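Local coordinates for ESX-1 secretion-associated protein EspB (Mycobacterium marinum, PDB 7P0Z) that is a substrate associated with ESX-1 secretion that assembles into a seven-subunit, channel-like structure, probably with a role in protein transport, at residues 26-31 and 162-167; 67-72 and 195-200; 201-206 and 275-280. One frame throughout, in Å; residues are numbered along the deposited sequence.

Interaction 1 of 3, residues 26-31 and 162-167; sequences PMATPP and NLSLQR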
loop_
_atom_site.group_PDB
_atom_site.type_symbol
_atom_site.label_atom_id
_atom_site.label_comp_id
_atom_site.label_asym_id
_atom_site.label_seq_id
_atom_site.Cartn_x
_atom_site.Cartn_y
_atom_site.Cartn_z
ATOM N N PRO A 26 21.572 -22.182 31.343
ATOM C CA PRO A 26 20.471 -22.698 30.527
ATOM C C PRO A 26 19.259 -21.793 30.587
ATOM O O PRO A 26 18.922 -21.247 31.630
ATOM C CB PRO A 26 20.181 -24.060 31.152
ATOM C CG PRO A 26 20.727 -23.977 32.493
ATOM C CD PRO A 26 21.920 -23.111 32.421
ATOM N N MET A 27 18.614 -21.626 29.454
ATOM C CA MET A 27 17.344 -20.934 29.417
ATOM C C MET A 27 16.231 -21.946 29.622
ATOM O O MET A 27 16.468 -23.106 29.948
ATOM C CB MET A 27 17.202 -20.156 28.121
ATOM C CG MET A 27 18.348 -19.224 27.886
ATOM S SD MET A 27 18.230 -18.293 26.371
ATOM C CE MET A 27 17.206 -16.944 26.900
ATOM N N ALA A 28 15.000 -21.506 29.445
ATOM C CA ALA A 28 13.864 -22.392 29.613
ATOM C C ALA A 28 13.941 -23.537 28.621
ATOM O O ALA A 28 14.476 -23.402 27.526
ATOM C CB ALA A 28 12.572 -21.619 29.427
ATOM N N THR A 29 13.441 -24.664 29.020
ATOM C CA THR A 29 13.372 -25.790 28.110
ATOM C C THR A 29 12.111 -25.690 27.270
ATOM O O THR A 29 11.029 -25.487 27.816
ATOM C CB THR A 29 13.372 -27.093 28.866
ATOM O OG1 THR A 29 14.313 -27.009 29.925
ATOM C CG2 THR A 29 13.792 -28.178 27.971
ATOM N N PRO A 30 12.211 -25.799 25.956
ATOM C CA PRO A 30 11.023 -25.735 25.113
ATOM C C PRO A 30 10.154 -26.963 25.296
ATOM O O PRO A 30 10.636 -28.013 25.732
ATOM C CB PRO A 30 11.609 -25.666 23.699
ATOM C CG PRO A 30 12.930 -26.284 23.826
ATOM C CD PRO A 30 13.438 -25.960 25.172
ATOM N N PRO A 31 8.870 -26.875 24.976
ATOM C CA PRO A 31 8.007 -28.053 25.081
ATOM C C PRO A 31 8.377 -29.096 24.052
ATOM O O PRO A 31 8.917 -28.789 22.993
ATOM C CB PRO A 31 6.609 -27.498 24.815
ATOM C CG PRO A 31 6.789 -26.125 24.333
ATOM C CD PRO A 31 8.220 -25.785 24.238
ATOM N N ASN A 162 7.236 -18.878 25.119
ATOM C CA ASN A 162 7.267 -17.470 24.735
ATOM C C ASN A 162 7.537 -16.562 25.929
ATOM O O ASN A 162 8.478 -15.759 25.933
ATOM C CB ASN A 162 5.933 -17.115 24.094
ATOM C CG ASN A 162 5.822 -15.669 23.731
ATOM O OD1 ASN A 162 6.803 -14.970 23.581
ATOM N ND2 ASN A 162 4.604 -15.186 23.687
ATOM N N LEU A 163 6.700 -16.675 26.952
ATOM C CA LEU A 163 6.846 -15.789 28.095
ATOM C C LEU A 163 8.159 -16.020 28.820
ATOM O O LEU A 163 8.811 -15.068 29.257
ATOM C CB LEU A 163 5.676 -15.966 29.046
ATOM C CG LEU A 163 4.346 -15.559 28.443
ATOM C CD1 LEU A 163 3.269 -15.697 29.482
ATOM C CD2 LEU A 163 4.407 -14.138 27.927
ATOM N N SER A 164 8.564 -17.271 28.969
ATOM C CA SER A 164 9.762 -17.524 29.741
ATOM C C SER A 164 11.016 -17.100 28.990
ATOM O O SER A 164 12.010 -16.739 29.618
ATOM C CB SER A 164 9.810 -18.982 30.156
ATOM O OG SER A 164 9.867 -19.815 29.041
ATOM N N LEU A 165 10.996 -17.119 27.665
ATOM C CA LEU A 165 12.082 -16.499 26.922
ATOM C C LEU A 165 12.097 -15.000 27.136
ATOM O O LEU A 165 13.152 -14.409 27.363
ATOM C CB LEU A 165 11.967 -16.796 25.436
ATOM C CG LEU A 165 12.310 -18.170 24.896
ATOM C CD1 LEU A 165 12.189 -18.129 23.387
ATOM C CD2 LEU A 165 13.692 -18.568 25.310
ATOM N N GLN A 166 10.932 -14.365 27.058
ATOM C CA GLN A 166 10.876 -12.930 27.286
ATOM C C GLN A 166 11.370 -12.541 28.668
ATOM O O GLN A 166 11.932 -11.460 28.839
ATOM C CB GLN A 166 9.464 -12.426 27.078
ATOM C CG GLN A 166 9.174 -12.024 25.683
ATOM C CD GLN A 166 7.712 -11.817 25.432
ATOM O OE1 GLN A 166 7.305 -10.757 25.009
ATOM N NE2 GLN A 166 6.921 -12.842 25.636
ATOM N N ARG A 167 11.183 -13.390 29.659
ATOM C CA ARG A 167 11.644 -13.026 30.985
ATOM C C ARG A 167 13.133 -13.191 31.161
ATOM O O ARG A 167 13.645 -12.866 32.228
ATOM C CB ARG A 167 10.999 -13.868 32.060
ATOM C CG ARG A 167 9.569 -13.717 32.193
ATOM C CD ARG A 167 9.133 -14.571 33.310
ATOM N NE ARG A 167 7.700 -14.537 33.386
ATOM C CZ ARG A 167 6.937 -15.434 32.793
ATOM N NH1 ARG A 167 7.497 -16.443 32.167
ATOM N NH2 ARG A 167 5.625 -15.347 32.866
#
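Ser164 OG, facing Ala28, is held by its own helix: it hydrogen-bonds back to the carbonyl oxygens of Asn160 and Phe161, four and three residues earlier. The contact joins the PE and PPE parts of EspB, whose long helices form one elongated bundle. Residues 26-31, in the loop between helices 13-23 and 42-81, run extended with largely polyproline-II-like backbone angles along helix 149-166 at residues 162-166. With chi1 at 62°, Ser164 OG sits between the backbone N and the carbonyl carbon, from where it can reach the preceding carbonyls. The same hydroxyl lies against the methyl of Ala28, with Ala28 CB 3.3 Å from Ser164 OG and 3.9 Å from Ser164 CB, a van der Waals contact of hydroxyl on methyl.

Met27 makes the second touch, across the side chain of Leu165 at about a right angle. It stretches straight through chi2 and then bends at chi3 (84°), which turns the terminal methyl toward the leucine. Met27 also brings the loop onto Ile197 of helix 181-224, while Leu165 packs helix 149-166 on Ala201 of the same helix. On helix 149-166, Gln166 OE1 accepts a hydrogen bond from Gln50 of a neighbouring subunit. Across the loop-helix boundary, Met27 CE ends 4.2 Å from Leu165 CD2.

Interaction 2 of 3, residues 67-72 and 195-200; sequences RERQRL and EWILHM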
loop_
_atom_site.group_PDB
_atom_site.type_symbol
_atom_site.label_atom_id
_atom_site.label_comp_id
_atom_site.label_asym_id
_atom_site.label_seq_id
_atom_site.Cartn_x
_atom_site.Cartn_y
_atom_site.Cartn_z
ATOM N N ARG A 67 24.593 -22.634 21.444
ATOM C CA ARG A 67 26.010 -22.613 21.110
ATOM C C ARG A 67 26.541 -21.189 21.009
ATOM O O ARG A 67 27.661 -20.897 21.452
ATOM C CB ARG A 67 26.290 -23.353 19.816
ATOM C CG ARG A 67 27.741 -23.218 19.418
ATOM C CD ARG A 67 28.007 -23.705 18.055
ATOM N NE ARG A 67 27.884 -22.640 17.087
ATOM C CZ ARG A 67 28.315 -22.742 15.844
ATOM N NH1 ARG A 67 28.890 -23.855 15.452
ATOM N NH2 ARG A 67 28.173 -21.741 15.004
ATOM N N GLU A 68 25.769 -20.292 20.414
ATOM C CA GLU A 68 26.246 -18.918 20.325
ATOM C C GLU A 68 26.464 -18.316 21.705
ATOM O O GLU A 68 27.396 -17.537 21.912
ATOM C CB GLU A 68 25.292 -18.055 19.516
ATOM C CG GLU A 68 25.305 -18.370 18.046
ATOM C CD GLU A 68 26.714 -18.498 17.480
ATOM O OE1 GLU A 68 27.171 -19.635 17.274
ATOM O OE2 GLU A 68 27.366 -17.467 17.248
ATOM N N ARG A 69 25.625 -18.668 22.662
ATOM C CA ARG A 69 25.821 -18.119 23.993
ATOM C C ARG A 69 27.053 -18.706 24.668
ATOM O O ARG A 69 27.748 -18.002 25.404
ATOM C CB ARG A 69 24.568 -18.313 24.829
ATOM C CG ARG A 69 23.476 -17.375 24.409
ATOM C CD ARG A 69 22.344 -17.381 25.372
ATOM N NE ARG A 69 21.795 -18.711 25.532
ATOM C CZ ARG A 69 20.917 -19.252 24.706
ATOM N NH1 ARG A 69 20.510 -18.584 23.648
ATOM N NH2 ARG A 69 20.461 -20.463 24.934
ATOM N N GLN A 70 27.362 -19.977 24.425
ATOM C CA GLN A 70 28.627 -20.481 24.948
ATOM C C GLN A 70 29.808 -19.726 24.372
ATOM O O GLN A 70 30.763 -19.409 25.086
ATOM C CB GLN A 70 28.821 -21.950 24.659
ATOM C CG GLN A 70 28.065 -22.862 25.485
ATOM C CD GLN A 70 28.593 -24.247 25.307
ATOM O OE1 GLN A 70 29.543 -24.454 24.562
ATOM N NE2 GLN A 70 27.982 -25.210 25.973
ATOM N N ARG A 71 29.780 -19.462 23.075
ATOM C CA ARG A 71 30.900 -18.749 22.485
ATOM C C ARG A 71 31.004 -17.338 23.028
ATOM O O ARG A 71 32.106 -16.835 23.258
ATOM C CB ARG A 71 30.785 -18.743 20.973
ATOM C CG ARG A 71 31.006 -20.090 20.404
ATOM C CD ARG A 71 30.840 -20.090 18.945
ATOM N NE ARG A 71 31.068 -21.415 18.431
ATOM C CZ ARG A 71 31.270 -21.678 17.159
ATOM N NH1 ARG A 71 31.243 -20.702 16.278
ATOM N NH2 ARG A 71 31.478 -22.917 16.777
ATOM N N LEU A 72 29.872 -16.690 23.255
ATOM C CA LEU A 72 29.903 -15.362 23.838
ATOM C C LEU A 72 30.487 -15.387 25.244
ATOM O O LEU A 72 31.258 -14.501 25.620
ATOM C CB LEU A 72 28.500 -14.775 23.837
ATOM C CG LEU A 72 28.250 -13.494 24.616
ATOM C CD1 LEU A 72 28.811 -12.314 23.885
ATOM C CD2 LEU A 72 26.775 -13.317 24.813
ATOM N N GLU A 195 18.189 -9.557 20.676
ATOM C CA GLU A 195 17.267 -9.392 19.564
ATOM C C GLU A 195 16.858 -10.729 18.986
ATOM O O GLU A 195 15.687 -10.954 18.672
ATOM C CB GLU A 195 17.897 -8.542 18.485
ATOM C CG GLU A 195 17.992 -7.137 18.879
ATOM C CD GLU A 195 16.650 -6.489 18.930
ATOM O OE1 GLU A 195 15.784 -6.855 18.113
ATOM O OE2 GLU A 195 16.451 -5.614 19.786
ATOM N N TRP A 196 17.815 -11.626 18.829
ATOM C CA TRP A 196 17.489 -12.935 18.301
ATOM C C TRP A 196 16.563 -13.693 19.237
ATOM O O TRP A 196 15.646 -14.383 18.789
ATOM C CB TRP A 196 18.762 -13.718 18.051
ATOM C CG TRP A 196 18.504 -15.005 17.434
ATOM C CD1 TRP A 196 18.227 -15.245 16.135
ATOM C CD2 TRP A 196 18.466 -16.257 18.092
ATOM N NE1 TRP A 196 18.031 -16.576 15.933
ATOM C CE2 TRP A 196 18.171 -17.224 17.125
ATOM C CE3 TRP A 196 18.654 -16.656 19.410
ATOM C CZ2 TRP A 196 18.070 -18.564 17.429
ATOM C CZ3 TRP A 196 18.549 -17.982 19.711
ATOM C CH2 TRP A 196 18.255 -18.926 18.725
ATOM N N ILE A 197 16.792 -13.587 20.538
ATOM C CA ILE A 197 15.937 -14.265 21.500
ATOM C C ILE A 197 14.515 -13.724 21.431
ATOM O O ILE A 197 13.548 -14.479 21.515
ATOM C CB ILE A 197 16.533 -14.143 22.913
ATOM C CG1 ILE A 197 17.759 -15.026 23.039
ATOM C CG2 ILE A 197 15.522 -14.514 23.969
ATOM C CD1 ILE A 197 17.444 -16.461 23.105
ATOM N N LEU A 198 14.364 -12.415 21.295
ATOM C CA LEU A 198 13.024 -11.857 21.188
ATOM C C LEU A 198 12.335 -12.313 19.914
ATOM O O LEU A 198 11.139 -12.611 19.920
ATOM C CB LEU A 198 13.086 -10.342 21.260
ATOM C CG LEU A 198 13.332 -9.874 22.684
ATOM C CD1 LEU A 198 13.143 -8.405 22.792
ATOM C CD2 LEU A 198 12.398 -10.578 23.619
ATOM N N HIS A 199 13.075 -12.392 18.817
ATOM C CA HIS A 199 12.497 -12.924 17.594
ATOM C C HIS A 199 12.075 -14.378 17.770
ATOM O O HIS A 199 11.033 -14.801 17.259
ATOM C CB HIS A 199 13.485 -12.771 16.446
ATOM C CG HIS A 199 12.895 -13.062 15.110
ATOM N ND1 HIS A 199 12.951 -14.307 14.529
ATOM C CD2 HIS A 199 12.196 -12.283 14.258
ATOM C CE1 HIS A 199 12.327 -14.279 13.369
ATOM N NE2 HIS A 199 11.863 -13.061 13.180
ATOM N N MET A 200 12.867 -15.156 18.493
ATOM C CA MET A 200 12.519 -16.552 18.714
ATOM C C MET A 200 11.284 -16.680 19.587
ATOM O O MET A 200 10.462 -17.574 19.387
ATOM C CB MET A 200 13.690 -17.284 19.353
ATOM C CG MET A 200 14.867 -17.476 18.436
ATOM S SD MET A 200 14.451 -18.295 16.897
ATOM C CE MET A 200 14.617 -19.988 17.415
#
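Arg69 and Trp196 meet edge to edge: NH1 of the arginine lies near the indole plane, 4.4 Å from CZ3, and that ring carbon in turn lies near the guanidinium plane, so the charged group does not stack over the ring face. Ile197 approaches the same nitrogen obliquely, its CD1 3.8 Å from Arg69 NH1, with the two side chains crossing at about a right angle. The bend of Arg69 at chi3 (-58°) swings the guanidinium out from helix 42-81 to reach both residues. Here a PE helix faces PPE helix 181-224 in the elongated helical bundle, the closest CA atoms, of Arg69 and Ile197, standing 10.9 Å apart, and the gap is spanned mainly by the arginine. One face of the indole carries Met200 CG, and its NE1 probably donates to the carbonyl of Pro277.

On helix 42-81, Arg67 grips Glu68 side-on, with NE and NH2 both donating to OE1; the NE bond is 3.1 Å and lies nearly in the guanidinium plane. Glu68 OE2 accepts from Ala282 N. Arg67 NH1 forms a salt bridge to Glu187 of a neighbouring subunit, while NH2 of Arg71 lies over one face of the Arg67 guanidinium, offset toward its rim.

Interaction 3 of 3, residues 201-206 and 275-280; sequences AKLSAS and NPPKPP
Continuous helix in 201-206 faces an extended run in 275-280, polyproline-II-like from Pro276 onward, and the two backbones come nearest at Leu203 and Pro276, whose CA atoms are 7.4 Å apart. A single methyl carries the contact: Leu203 CD1 rests on the joint between two prolines, 3.7 Å from Pro276 CA and 4.0 Å from Pro277 CD. CB of the Pro276 ring is also 4.0 Å from Leu203 CD1, while Leu203 and Pro277 meet tip to tip. The first torsion of the leucine sets CG anti to the carbonyl carbon (chi1 -70°), and chi2 near 180° then extends CD1 toward the prolines. No hydrogen bond crosses between the segments.

Polar bonding stays within the helix, where Ser206 OG donates to Leu203 O at 2.9 Å, its oxygen tilted 21° from the carbonyl plane, and Ser204 OG bonds back to Met200 O. On the proline side, Pro276 also packs on Tyr61 of helix 42-81 and Pro277 on His199, while Asn275 touches Leu198 of a neighbouring subunit. A proline-rich extended segment following helix 244-268 thus packs against helices 42-81 and 181-224 of the elongated PE/PPE helical bundle.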
loop_
_atom_site.group_PDB
_atom_site.type_symbol
_atom_site.label_atom_id
_atom_site.label_comp_id
_atom_site.label_asym_id
_atom_site.label_seq_id
_atom_site.Cartn_x
_atom_site.Cartn_y
_atom_site.Cartn_z
ATOM N N ALA A 201 11.148 -15.804 20.571
ATOM C CA ALA A 201 9.946 -15.799 21.385
ATOM C C ALA A 201 8.733 -15.460 20.544
ATOM O O ALA A 201 7.659 -16.041 20.717
ATOM C CB ALA A 201 10.096 -14.811 22.532
ATOM N N LYS A 202 8.888 -14.513 19.632
ATOM C CA LYS A 202 7.799 -14.157 18.743
ATOM C C LYS A 202 7.399 -15.334 17.863
ATOM O O LYS A 202 6.215 -15.558 17.604
ATOM C CB LYS A 202 8.231 -12.966 17.914
ATOM C CG LYS A 202 7.175 -12.335 17.135
ATOM C CD LYS A 202 7.750 -11.157 16.434
ATOM C CE LYS A 202 8.011 -10.011 17.393
ATOM N NZ LYS A 202 6.770 -9.358 17.874
ATOM N N LEU A 203 8.375 -16.102 17.402
ATOM C CA LEU A 203 8.064 -17.289 16.620
ATOM C C LEU A 203 7.349 -18.336 17.457
ATOM O O LEU A 203 6.426 -18.999 16.979
ATOM C CB LEU A 203 9.339 -17.870 16.033
ATOM C CG LEU A 203 9.965 -17.020 14.941
ATOM C CD1 LEU A 203 11.200 -17.713 14.399
ATOM C CD2 LEU A 203 8.983 -16.726 13.856
ATOM N N SER A 204 7.777 -18.520 18.698
ATOM C CA SER A 204 7.063 -19.414 19.596
ATOM C C SER A 204 5.621 -18.976 19.771
ATOM O O SER A 204 4.702 -19.801 19.788
ATOM C CB SER A 204 7.757 -19.454 20.951
ATOM O OG SER A 204 9.131 -19.702 20.805
ATOM N N ALA A 205 5.412 -17.677 19.921
ATOM C CA ALA A 205 4.061 -17.170 20.049
ATOM C C ALA A 205 3.248 -17.475 18.809
ATOM O O ALA A 205 2.091 -17.875 18.906
ATOM C CB ALA A 205 4.082 -15.674 20.315
ATOM N N SER A 206 3.829 -17.281 17.636
ATOM C CA SER A 206 3.089 -17.551 16.419
ATOM C C SER A 206 2.768 -19.031 16.292
ATOM O O SER A 206 1.719 -19.406 15.760
ATOM C CB SER A 206 3.876 -17.054 15.220
ATOM O OG SER A 206 4.758 -18.043 14.759
ATOM N N ASN A 275 10.103 -20.640 9.699
ATOM C CA ASN A 275 11.542 -20.832 9.609
ATOM C C ASN A 275 12.278 -19.843 10.489
ATOM O O ASN A 275 12.216 -18.630 10.269
ATOM C CB ASN A 275 12.090 -20.765 8.188
ATOM C CG ASN A 275 11.777 -19.509 7.494
ATOM O OD1 ASN A 275 10.992 -18.700 7.963
ATOM N ND2 ASN A 275 12.483 -19.269 6.407
ATOM N N PRO A 276 12.995 -20.334 11.482
ATOM C CA PRO A 276 13.722 -19.458 12.383
ATOM C C PRO A 276 14.989 -18.950 11.732
ATOM O O PRO A 276 15.682 -19.706 11.044
ATOM C CB PRO A 276 14.052 -20.373 13.565
ATOM C CG PRO A 276 13.316 -21.633 13.312
ATOM C CD PRO A 276 13.106 -21.739 11.873
ATOM N N PRO A 277 15.325 -17.687 11.918
ATOM C CA PRO A 277 16.639 -17.217 11.486
ATOM C C PRO A 277 17.708 -17.800 12.377
ATOM O O PRO A 277 17.480 -18.094 13.546
ATOM C CB PRO A 277 16.540 -15.706 11.651
ATOM C CG PRO A 277 15.580 -15.540 12.750
ATOM C CD PRO A 277 14.609 -16.671 12.692
ATOM N N LYS A 278 18.882 -17.993 11.817
ATOM C CA LYS A 278 19.960 -18.468 12.648
ATOM C C LYS A 278 20.445 -17.330 13.531
ATOM O O LYS A 278 20.321 -16.160 13.175
ATOM C CB LYS A 278 21.106 -18.996 11.816
ATOM C CG LYS A 278 21.752 -17.977 10.967
ATOM C CD LYS A 278 22.841 -18.647 10.205
ATOM C CE LYS A 278 23.892 -19.155 11.157
ATOM N NZ LYS A 278 25.008 -19.833 10.480
ATOM N N PRO A 279 20.961 -17.648 14.710
ATOM C CA PRO A 279 21.390 -16.599 15.613
ATOM C C PRO A 279 22.606 -15.878 15.068
ATOM O O PRO A 279 23.450 -16.483 14.391
ATOM C CB PRO A 279 21.713 -17.363 16.907
ATOM C CG PRO A 279 21.953 -18.755 16.471
ATOM C CD PRO A 279 21.078 -18.982 15.305
ATOM N N PRO A 280 22.737 -14.587 15.334
ATOM C CA PRO A 280 23.935 -13.868 14.902
ATOM C C PRO A 280 25.172 -14.459 15.545
ATOM O O PRO A 280 25.130 -14.983 16.654
ATOM C CB PRO A 280 23.686 -12.442 15.383
ATOM C CG PRO A 280 22.769 -12.589 16.490
ATOM C CD PRO A 280 21.891 -13.760 16.199
#

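Overall arrangement
Interaction 2 is the buried contact of the three, whereas interactions 1 and 3 are partly buried and set extended segments against helices. Interactions 2 and 3 use consecutive turns of helix 181-224, and interaction 1 reaches that helix both directly, through Met27, and by way of the preceding helix 149-166. Chemistry follows place: methyl contacts seat the loop and the proline run, while an arginine spans the wider gap between helices. Met27 SD lies 3.3 Å from Arg69 CZ, joining interactions 1 and 2, and the packing of Trp196 on Pro279 and Pro280 ties 2 to 3. Neighbouring subunits reach residues of all three.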